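Local coordinates for Sex comb on midleg CG9495-PA (Drosophila melanogaster, PDB 1PK1), which probably acts as a Polycomb-group protein in transcriptional silencing, its SAM domain mediating association with other protein chains, at residues E20-Y25 against K48-L53; Y25-S28 against L33-H36; E56-M59 against G63-L66. The protein carries 2 engineered substitutions. All coordinates share one frame; numbering follows the deposited sequence.

Interaction 1 (E20-Y25 against K48-L53). Engineered in segment 48-53: Arg52 (natural residue Leu).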
ATOM      1  N   GLU B  20      17.637   8.500  -7.744  1.00 18.89           N
ATOM      2  CA  GLU B  20      16.886   8.463  -8.995  1.00 20.28           C
ATOM      3  C   GLU B  20      16.635   7.035  -9.485  1.00 19.09           C
ATOM      4  O   GLU B  20      15.581   6.750 -10.056  1.00 19.08           O
ATOM      5  CB  GLU B  20      17.597   9.276 -10.079  1.00 24.15           C
ATOM      6  CG  GLU B  20      17.552  10.787  -9.849  1.00 26.15           C
ATOM      7  CD  GLU B  20      16.147  11.296  -9.536  1.00 28.31           C
ATOM      8  OE1 GLU B  20      15.179  10.844 -10.186  1.00 27.88           O
ATOM      9  OE2 GLU B  20      16.013  12.158  -8.645  1.00 28.42           O
ATOM     10  N   GLU B  21      17.592   6.144  -9.259  1.00 19.92           N
ATOM     11  CA  GLU B  21      17.430   4.752  -9.674  1.00 20.00           C
ATOM     12  C   GLU B  21      16.316   4.089  -8.864  1.00 18.83           C
ATOM     13  O   GLU B  21      15.569   3.268  -9.392  1.00 18.28           O
ATOM     14  CB  GLU B  21      18.739   3.981  -9.508  1.00 22.97           C
ATOM     15  CG  GLU B  21      19.811   4.387 -10.532  1.00 27.59           C
ATOM     16  CD  GLU B  21      21.092   3.591 -10.390  1.00 29.34           C
ATOM     17  OE1 GLU B  21      21.677   3.590  -9.286  1.00 29.32           O
ATOM     18  OE2 GLU B  21      21.520   2.964 -11.385  1.00 32.29           O
ATOM     19  N   VAL B  22      16.215   4.442  -7.585  1.00 15.69           N
ATOM     20  CA  VAL B  22      15.162   3.894  -6.725  1.00 13.62           C
ATOM     21  C   VAL B  22      13.804   4.390  -7.215  1.00 14.05           C
ATOM     22  O   VAL B  22      12.828   3.631  -7.280  1.00 13.91           O
ATOM     23  CB  VAL B  22      15.348   4.334  -5.250  1.00 14.48           C
ATOM     24  CG1 VAL B  22      14.084   4.042  -4.448  1.00 14.28           C
ATOM     25  CG2 VAL B  22      16.534   3.599  -4.634  1.00 15.31           C
ATOM     26  N   ILE B  23      13.735   5.672  -7.551  1.00 13.53           N
ATOM     27  CA  ILE B  23      12.491   6.245  -8.036  1.00 15.87           C
ATOM     28  C   ILE B  23      12.094   5.621  -9.372  1.00 16.19           C
ATOM     29  O   ILE B  23      10.919   5.361  -9.612  1.00 17.84           O
ATOM     30  CB  ILE B  23      12.614   7.775  -8.169  1.00 16.99           C
ATOM     31  CG1 ILE B  23      12.761   8.378  -6.765  1.00 17.65           C
ATOM     32  CG2 ILE B  23      11.395   8.342  -8.897  1.00 19.63           C
ATOM     33  CD1 ILE B  23      12.927   9.884  -6.735  1.00 20.66           C
ATOM     34  N   GLN B  24      13.075   5.378 -10.234  1.00 17.58           N
ATOM     35  CA  GLN B  24      12.803   4.756 -11.529  1.00 19.28           C
ATOM     36  C   GLN B  24      12.260   3.337 -11.321  1.00 17.64           C
ATOM     37  O   GLN B  24      11.363   2.898 -12.041  1.00 16.28           O
ATOM     38  CB  GLN B  24      14.078   4.708 -12.376  1.00 21.91           C
ATOM     39  CG  GLN B  24      13.944   3.906 -13.668  1.00 28.91           C
ATOM     40  CD  GLN B  24      12.945   4.508 -14.643  1.00 33.67           C
ATOM     41  OE1 GLN B  24      12.577   3.878 -15.637  1.00 36.69           O
ATOM     42  NE2 GLN B  24      12.506   5.733 -14.368  1.00 34.80           N
ATOM     43  N   TYR B  25      12.805   2.625 -10.335  1.00 15.83           N
ATOM     44  CA  TYR B  25      12.346   1.267 -10.042  1.00 15.43           C
ATOM     45  C   TYR B  25      10.887   1.292  -9.601  1.00 17.04           C
ATOM     46  O   TYR B  25      10.042   0.573 -10.143  1.00 16.48           O
ATOM     47  CB  TYR B  25      13.202   0.629  -8.941  1.00 15.19           C
ATOM     48  CG  TYR B  25      12.620  -0.661  -8.411  1.00 14.56           C
ATOM     49  CD1 TYR B  25      12.428  -1.755  -9.256  1.00 15.51           C
ATOM     50  CD2 TYR B  25      12.231  -0.783  -7.076  1.00 14.87           C
ATOM     51  CE1 TYR B  25      11.864  -2.930  -8.795  1.00 15.39           C
ATOM     52  CE2 TYR B  25      11.661  -1.967  -6.601  1.00 14.85           C
ATOM     53  CZ  TYR B  25      11.481  -3.034  -7.472  1.00 14.03           C
ATOM     54  OH  TYR B  25      10.914  -4.207  -7.045  1.00 15.81           O
ATOM     55  N   LYS B  48      20.416   1.942  -0.409  1.00 24.02           N
ATOM     56  CA  LYS B  48      20.555   1.500   0.975  1.00 26.24           C
ATOM     57  C   LYS B  48      19.335   1.859   1.814  1.00 25.35           C
ATOM     58  O   LYS B  48      18.882   1.062   2.630  1.00 26.68           O
ATOM     59  CB  LYS B  48      21.800   2.108   1.623  1.00 29.15           C
ATOM     60  CG  LYS B  48      22.041   1.584   3.030  1.00 33.52           C
ATOM     61  CD  LYS B  48      23.193   2.287   3.723  1.00 37.81           C
ATOM     62  CE  LYS B  48      23.542   1.580   5.026  1.00 40.13           C
ATOM     63  NZ  LYS B  48      22.348   1.395   5.901  1.00 42.29           N
ATOM     64  N   ALA B  49      18.813   3.067   1.618  1.00 23.73           N
ATOM     65  CA  ALA B  49      17.646   3.519   2.363  1.00 21.14           C
ATOM     66  C   ALA B  49      16.388   2.729   1.984  1.00 19.44           C
ATOM     67  O   ALA B  49      15.572   2.396   2.843  1.00 20.51           O
ATOM     68  CB  ALA B  49      17.424   5.011   2.123  1.00 19.76           C
ATOM     69  N   LEU B  50      16.239   2.428   0.698  1.00 19.93           N
ATOM     70  CA  LEU B  50      15.072   1.679   0.225  1.00 19.88           C
ATOM     71  C   LEU B  50      14.934   0.338   0.944  1.00 21.30           C
ATOM     72  O   LEU B  50      13.865  -0.018   1.443  1.00 20.86           O
ATOM     73  CB  LEU B  50      15.186   1.426  -1.277  1.00 17.53           C
ATOM     74  CG  LEU B  50      13.992   0.720  -1.923  1.00 18.07           C
ATOM     75  CD1 LEU B  50      12.772   1.651  -1.897  1.00 16.25           C
ATOM     76  CD2 LEU B  50      14.339   0.337  -3.359  1.00 18.17           C
ATOM     77  N   LEU B  51      16.029  -0.408   0.989  1.00 24.84           N
ATOM     78  CA  LEU B  51      16.029  -1.718   1.622  1.00 28.50           C
ATOM     79  C   LEU B  51      15.789  -1.636   3.125  1.00 29.47           C
ATOM     80  O   LEU B  51      15.430  -2.629   3.761  1.00 30.65           O
ATOM     81  CB  LEU B  51      17.358  -2.417   1.336  1.00 31.10           C
ATOM     82  CG  LEU B  51      17.690  -2.567  -0.152  1.00 32.19           C
ATOM     83  CD1 LEU B  51      19.082  -3.155  -0.315  1.00 34.29           C
ATOM     84  CD2 LEU B  51      16.647  -3.448  -0.824  1.00 35.33           C
ATOM     85  N   ARG B  52      15.965  -0.441   3.680  1.00 29.76           N
ATOM     86  CA  ARG B  52      15.801  -0.207   5.110  1.00 31.10           C
ATOM     87  C   ARG B  52      14.410   0.320   5.475  1.00 28.97           C
ATOM     88  O   ARG B  52      14.109   0.540   6.644  1.00 29.19           O
ATOM     89  CB  ARG B  52      16.889   0.772   5.570  1.00 33.47           C
ATOM     90  CG  ARG B  52      16.948   1.059   7.056  1.00 39.21           C
ATOM     91  CD  ARG B  52      18.209   1.858   7.371  1.00 42.31           C
ATOM     92  NE  ARG B  52      18.279   2.286   8.764  1.00 44.90           N
ATOM     93  CZ  ARG B  52      19.313   2.935   9.290  1.00 46.46           C
ATOM     94  NH1 ARG B  52      20.366   3.229   8.535  1.00 47.43           N
ATOM     95  NH2 ARG B  52      19.295   3.296  10.565  1.00 46.54           N
ATOM     96  N   LEU B  53      13.559   0.507   4.472  1.00 27.70           N
ATOM     97  CA  LEU B  53      12.208   1.013   4.707  1.00 25.66           C
ATOM     98  C   LEU B  53      11.225  -0.044   5.199  1.00 25.31           C
ATOM     99  O   LEU B  53      11.431  -1.245   5.010  1.00 27.14           O
ATOM    100  CB  LEU B  53      11.624   1.611   3.419  1.00 26.03           C
ATOM    101  CG  LEU B  53      12.018   2.987   2.891  1.00 25.46           C
ATOM    102  CD1 LEU B  53      11.326   3.207   1.549  1.00 23.88           C
ATOM    103  CD2 LEU B  53      11.606   4.072   3.871  1.00 24.31           C
TER
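Leu50 and Val22 meet through their methyl groups inside the helical bundle of a SAM domain, joining helix 19-29 to the short helix 47-51. Leu50 has the most surface covered and Val22 comes next; their CB atoms both point at the opposite helix, and beyond them the two side chains slide past each other in opposite senses. Leu50 holds CG anti to its backbone nitrogen (chi1 -177°), which carries both of its methyls across to the first helix. CD1 packs 3.7 Å from Val22 CG1, and CD2 lies 3.9 Å from that same Val22 methyl, so CG1 of the valine sits against both prongs of the leucine fork. With an alanine here, both prongs would be gone, and Val22 and Tyr25 would probably be left facing a gap in the core. Phe40 and Trp17 also touch Val22, while Val76 of helix 66-79 packs on Leu50. Tyr25 contributes less: its ring reaches over from one turn further along helix 19-29, and its hydroxyl is hydrogen-bonded to Leu75 O. Leu50 CD2 lies oblique to the Tyr25 ring, 4.4 Å from Tyr25 CD2.

Interaction 2 (Y25-S28 against L33-H36)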
ATOM      1  N   TYR B  25      12.805   2.625 -10.335  1.00 15.83           N
ATOM      2  CA  TYR B  25      12.346   1.267 -10.042  1.00 15.43           C
ATOM      3  C   TYR B  25      10.887   1.292  -9.601  1.00 17.04           C
ATOM      4  O   TYR B  25      10.042   0.573 -10.143  1.00 16.48           O
ATOM      5  CB  TYR B  25      13.202   0.629  -8.941  1.00 15.19           C
ATOM      6  CG  TYR B  25      12.620  -0.661  -8.411  1.00 14.56           C
ATOM      7  CD1 TYR B  25      12.428  -1.755  -9.256  1.00 15.51           C
ATOM      8  CD2 TYR B  25      12.231  -0.783  -7.076  1.00 14.87           C
ATOM      9  CE1 TYR B  25      11.864  -2.930  -8.795  1.00 15.39           C
ATOM     10  CE2 TYR B  25      11.661  -1.967  -6.601  1.00 14.85           C
ATOM     11  CZ  TYR B  25      11.481  -3.034  -7.472  1.00 14.03           C
ATOM     12  OH  TYR B  25      10.914  -4.207  -7.045  1.00 15.81           O
ATOM     13  N   ILE B  26      10.587   2.126  -8.612  1.00 17.04           N
ATOM     14  CA  ILE B  26       9.225   2.232  -8.113  1.00 19.67           C
ATOM     15  C   ILE B  26       8.253   2.636  -9.221  1.00 20.56           C
ATOM     16  O   ILE B  26       7.252   1.964  -9.453  1.00 21.60           O
ATOM     17  CB  ILE B  26       9.120   3.277  -6.980  1.00 19.14           C
ATOM     18  CG1 ILE B  26      10.039   2.892  -5.815  1.00 21.61           C
ATOM     19  CG2 ILE B  26       7.677   3.381  -6.508  1.00 20.50           C
ATOM     20  CD1 ILE B  26       9.678   1.591  -5.139  1.00 25.11           C
ATOM     21  N   GLU B  27       8.556   3.734  -9.904  1.00 21.66           N
ATOM     22  CA  GLU B  27       7.684   4.237 -10.962  1.00 22.99           C
ATOM     23  C   GLU B  27       7.546   3.355 -12.200  1.00 22.56           C
ATOM     24  O   GLU B  27       6.464   3.282 -12.782  1.00 23.14           O
ATOM     25  CB  GLU B  27       8.121   5.654 -11.364  1.00 24.78           C
ATOM     26  CG  GLU B  27       7.728   6.703 -10.324  1.00 27.46           C
ATOM     27  CD  GLU B  27       8.317   8.081 -10.586  1.00 29.43           C
ATOM     28  OE1 GLU B  27       8.676   8.380 -11.744  1.00 28.63           O
ATOM     29  OE2 GLU B  27       8.405   8.877  -9.622  1.00 29.02           O
ATOM     30  N   SER B  28       8.619   2.682 -12.602  1.00 22.71           N
ATOM     31  CA  SER B  28       8.553   1.821 -13.785  1.00 24.64           C
ATOM     32  C   SER B  28       7.804   0.527 -13.496  1.00 25.92           C
ATOM     33  O   SER B  28       7.374  -0.173 -14.416  1.00 26.52           O
ATOM     34  CB  SER B  28       9.959   1.496 -14.301  1.00 25.41           C
ATOM     35  OG  SER B  28      10.629   0.582 -13.451  1.00 24.64           O
ATOM     36  N   LEU B  33       2.372   5.077  -8.140  1.00 17.15           N
ATOM     37  CA  LEU B  33       3.211   5.574  -7.051  1.00 17.19           C
ATOM     38  C   LEU B  33       4.084   6.762  -7.458  1.00 16.54           C
ATOM     39  O   LEU B  33       4.768   7.351  -6.619  1.00 15.39           O
ATOM     40  CB  LEU B  33       4.107   4.443  -6.537  1.00 16.60           C
ATOM     41  CG  LEU B  33       3.384   3.312  -5.802  1.00 16.26           C
ATOM     42  CD1 LEU B  33       4.353   2.150  -5.578  1.00 18.03           C
ATOM     43  CD2 LEU B  33       2.844   3.833  -4.470  1.00 16.37           C
ATOM     44  N   ALA B  34       4.060   7.118  -8.742  1.00 16.50           N
ATOM     45  CA  ALA B  34       4.877   8.223  -9.235  1.00 16.53           C
ATOM     46  C   ALA B  34       4.608   9.563  -8.540  1.00 15.94           C
ATOM     47  O   ALA B  34       5.505  10.408  -8.441  1.00 16.30           O
ATOM     48  CB  ALA B  34       4.698   8.368 -10.747  1.00 16.46           C
ATOM     49  N   VAL B  35       3.384   9.765  -8.065  1.00 15.43           N
ATOM     50  CA  VAL B  35       3.041  11.008  -7.379  1.00 16.42           C
ATOM     51  C   VAL B  35       3.894  11.186  -6.118  1.00 16.18           C
ATOM     52  O   VAL B  35       4.089  12.306  -5.631  1.00 14.24           O
ATOM     53  CB  VAL B  35       1.528  11.045  -6.999  1.00 16.74           C
ATOM     54  CG1 VAL B  35       1.190   9.910  -6.035  1.00 15.19           C
ATOM     55  CG2 VAL B  35       1.171  12.386  -6.367  1.00 18.58           C
ATOM     56  N   HIS B  36       4.427  10.081  -5.608  1.00 16.92           N
ATOM     57  CA  HIS B  36       5.244  10.127  -4.399  1.00 17.23           C
ATOM     58  C   HIS B  36       6.731  10.251  -4.685  1.00 17.75           C
ATOM     59  O   HIS B  36       7.549  10.223  -3.767  1.00 16.95           O
ATOM     60  CB  HIS B  36       4.986   8.877  -3.550  1.00 18.66           C
ATOM     61  CG  HIS B  36       3.548   8.689  -3.189  1.00 18.90           C
ATOM     62  ND1 HIS B  36       2.808   9.663  -2.555  1.00 21.00           N
ATOM     63  CD2 HIS B  36       2.706   7.647  -3.390  1.00 19.22           C
ATOM     64  CE1 HIS B  36       1.572   9.231  -2.384  1.00 20.11           C
ATOM     65  NE2 HIS B  36       1.484   8.010  -2.882  1.00 20.50           N
TER
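Two side chains of helix 19-29, Ile26 and Glu27, meet Leu33 and Ala34 of the 3-10 turn that precedes helix 37-42. Ile26 and Leu33 point their CB atoms at each other's segments, and their chains run across one another at a slant. The branch methyl CG2 of Ile26 does the touching: lying anti to the backbone nitrogen, it comes within 3.7 Å of both CB and CD1 of Leu33. Leu33 also packs on Ile72 of helix 66-79, which places this pair on the inner side of the SAM fold. Glu27 works differently. Its CB does not aim at the turn, but the chain is extended beyond CG (chi2 172°) and lies alongside Ala34, with CG 3.4 Å from Ala34 CA and 3.5 Å from Ala34 CB. The carboxylate carbon CD follows at 3.6 Å from Ala34 CB. The turn itself is closed by the backbone bond from His36 N to Leu33 O. Glu27 OE2 and Ala34 O approach to 3.5 Å, but both are acceptors and cannot bond to each other. The glutamate thus contributes mainly van der Waals contact, through CG and the carboxylate carbon, and helix and turn are joined by packing, apolar at Ile26 and Leu33, with no bond between polar groups.

Interaction 3 (E56-M59 against G63-L66). Engineered in segment 56-59: Arg57 (natural residue Met).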
ATOM      1  N   GLU B  56       5.746   1.202   8.826  1.00 20.28           N
ATOM      2  CA  GLU B  56       5.697   2.102   9.974  1.00 22.40           C
ATOM      3  C   GLU B  56       6.501   3.376   9.724  1.00 21.38           C
ATOM      4  O   GLU B  56       6.020   4.479   9.992  1.00 21.69           O
ATOM      5  CB  GLU B  56       6.226   1.400  11.225  1.00 26.36           C
ATOM      6  CG  GLU B  56       5.335   0.279  11.728  1.00 32.20           C
ATOM      7  CD  GLU B  56       3.939   0.758  12.073  1.00 36.74           C
ATOM      8  OE1 GLU B  56       3.818   1.713  12.871  1.00 39.25           O
ATOM      9  OE2 GLU B  56       2.963   0.176  11.553  1.00 38.46           O
ATOM     10  N   ARG B  57       7.722   3.219   9.220  1.00 20.85           N
ATOM     11  CA  ARG B  57       8.585   4.363   8.929  1.00 20.46           C
ATOM     12  C   ARG B  57       7.982   5.224   7.818  1.00 19.28           C
ATOM     13  O   ARG B  57       8.053   6.450   7.862  1.00 15.91           O
ATOM     14  CB  ARG B  57       9.972   3.895   8.479  1.00 24.14           C
ATOM     15  CG  ARG B  57      10.705   2.963   9.432  1.00 31.79           C
ATOM     16  CD  ARG B  57      11.412   3.700  10.552  1.00 34.93           C
ATOM     17  NE  ARG B  57      12.693   3.069  10.870  1.00 39.58           N
ATOM     18  CZ  ARG B  57      12.841   1.802  11.250  1.00 40.00           C
ATOM     19  NH1 ARG B  57      11.784   1.010  11.371  1.00 39.65           N
ATOM     20  NH2 ARG B  57      14.053   1.320  11.498  1.00 40.58           N
ATOM     21  N   MET B  58       7.413   4.582   6.803  1.00 16.62           N
ATOM     22  CA  MET B  58       6.807   5.334   5.710  1.00 14.53           C
ATOM     23  C   MET B  58       5.601   6.138   6.168  1.00 13.45           C
ATOM     24  O   MET B  58       5.405   7.269   5.747  1.00 14.11           O
ATOM     25  CB  MET B  58       6.397   4.393   4.567  1.00 14.59           C
ATOM     26  CG  MET B  58       7.566   3.909   3.731  1.00 16.24           C
ATOM     27  SD  MET B  58       7.053   3.043   2.227  1.00 18.45           S
ATOM     28  CE  MET B  58       6.955   1.388   2.828  1.00 17.10           C
ATOM     29  N   MET B  59       4.788   5.562   7.043  1.00 13.58           N
ATOM     30  CA  MET B  59       3.606   6.266   7.511  1.00 15.15           C
ATOM     31  C   MET B  59       3.952   7.341   8.526  1.00 15.54           C
ATOM     32  O   MET B  59       3.478   8.467   8.437  1.00 17.94           O
ATOM     33  CB  MET B  59       2.609   5.281   8.123  1.00 16.55           C
ATOM     34  CG  MET B  59       2.032   4.295   7.120  1.00 19.91           C
ATOM     35  SD  MET B  59       0.695   3.316   7.827  1.00 24.75           S
ATOM     36  CE  MET B  59       1.622   2.233   8.931  1.00 28.17           C
ATOM     37  N   GLY B  63       4.955  10.321   5.888  1.00 14.33           N
ATOM     38  CA  GLY B  63       3.576  10.756   5.739  1.00 14.85           C
ATOM     39  C   GLY B  63       2.773  10.014   4.687  1.00 15.99           C
ATOM     40  O   GLY B  63       1.729  10.494   4.242  1.00 16.83           O
ATOM     41  N   LEU B  64       3.257   8.848   4.277  1.00 15.32           N
ATOM     42  CA  LEU B  64       2.550   8.046   3.281  1.00 14.44           C
ATOM     43  C   LEU B  64       1.372   7.341   3.944  1.00 14.12           C
ATOM     44  O   LEU B  64       1.450   6.963   5.111  1.00 13.93           O
ATOM     45  CB  LEU B  64       3.497   7.002   2.685  1.00 13.42           C
ATOM     46  CG  LEU B  64       4.565   7.532   1.724  1.00 14.17           C
ATOM     47  CD1 LEU B  64       5.672   6.514   1.547  1.00 13.84           C
ATOM     48  CD2 LEU B  64       3.902   7.860   0.391  1.00 16.64           C
ATOM     49  N   LYS B  65       0.281   7.181   3.204  1.00 12.89           N
ATOM     50  CA  LYS B  65      -0.886   6.474   3.720  1.00 13.87           C
ATOM     51  C   LYS B  65      -0.610   4.974   3.580  1.00 13.64           C
ATOM     52  O   LYS B  65       0.322   4.575   2.873  1.00 13.91           O
ATOM     53  CB  LYS B  65      -2.144   6.867   2.938  1.00 15.63           C
ATOM     54  CG  LYS B  65      -2.488   8.348   3.053  1.00 18.41           C
ATOM     55  CD  LYS B  65      -2.557   8.785   4.505  1.00 23.14           C
ATOM     56  CE  LYS B  65      -2.943  10.256   4.623  1.00 26.22           C
ATOM     57  NZ  LYS B  65      -2.933  10.712   6.030  1.00 29.05           N
ATOM     58  N   LEU B  66      -1.414   4.147   4.245  1.00 11.12           N
ATOM     59  CA  LEU B  66      -1.200   2.702   4.220  1.00 11.60           C
ATOM     60  C   LEU B  66      -1.193   2.068   2.828  1.00 12.33           C
ATOM     61  O   LEU B  66      -0.351   1.215   2.545  1.00 11.49           O
ATOM     62  CB  LEU B  66      -2.244   2.004   5.100  1.00 11.91           C
ATOM     63  CG  LEU B  66      -2.091   0.493   5.338  1.00 12.23           C
ATOM     64  CD1 LEU B  66      -0.729   0.176   5.912  1.00 12.41           C
ATOM     65  CD2 LEU B  66      -3.192   0.027   6.290  1.00 14.81           C
TER
HETATM   66  O   HOH W   1       0.814   8.425   7.387  1.00 29.35           O
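Gly63 meets Met59 where helix 55-61 has given way to a turn, its CA making a CA-H...O contact of 3.5 Å with Met59 O. Its phi is positive (72°), a conformation that glycine adopts readily, and it swings the chain back alongside Met58 and Met59. Leu64 follows and does most of the joining. Its N-H reaches Met58 O at 3.0 Å in a fairly straight bond (158° at the hydrogen), coming in tilted from the carbonyl plane and linking residues six positions apart. Leu64 CD1 packs 3.8 Å from Met58 CB and lies about as near to Met58 SD. Ile72 of helix 66-79 touches both Met58 and Leu64. The turn is the link between helix 55-61 and the long C-terminal helix 66-79 of the SAM domain. Leu64 O in turn receives the CA-H of Met59, 3.3 Å from Met59 CA. A water spans the same join, donating to Leu64 O at 2.8 Å and to Met59 O at 2.9 Å. Lys65, its CB pointing away from helix 55-61, is the N-cap of helix 66-79 and packs on the backbone of another protein chain. Leu66 opens that helix, and its CD1 lies 3.9 Å from Met59 SD; the methionine chain extends to its sulfur through chi2 (-172°), and the two side chains run across one another at a slant. The backbone N of Leu66 is hydrogen-bonded to a polar side chain of the other chain, and an apolar side chain of that chain packs on Leu66.

The three contacts all lie within one SAM domain. Interactions 1 and 2 both use helix 19-29 and share Tyr25, with centres about 11 Å apart: one joins that helix to helix 47-51, the other to the turn before helix 37-42. Along the chain, interaction 2 (25-36) falls within the span of interaction 1 (20-53), and interaction 3 comes after both. Its centre is about 15 Å from each of theirs, and it links helix 55-61 to the start of helix 66-79. It touches both neighbours, through Leu53 on Met58 and His36 on Leu64. Helix 66-79 packs against residues of all three, and interaction 3, the furthest of them from the chain's centre, borders the other protein chain.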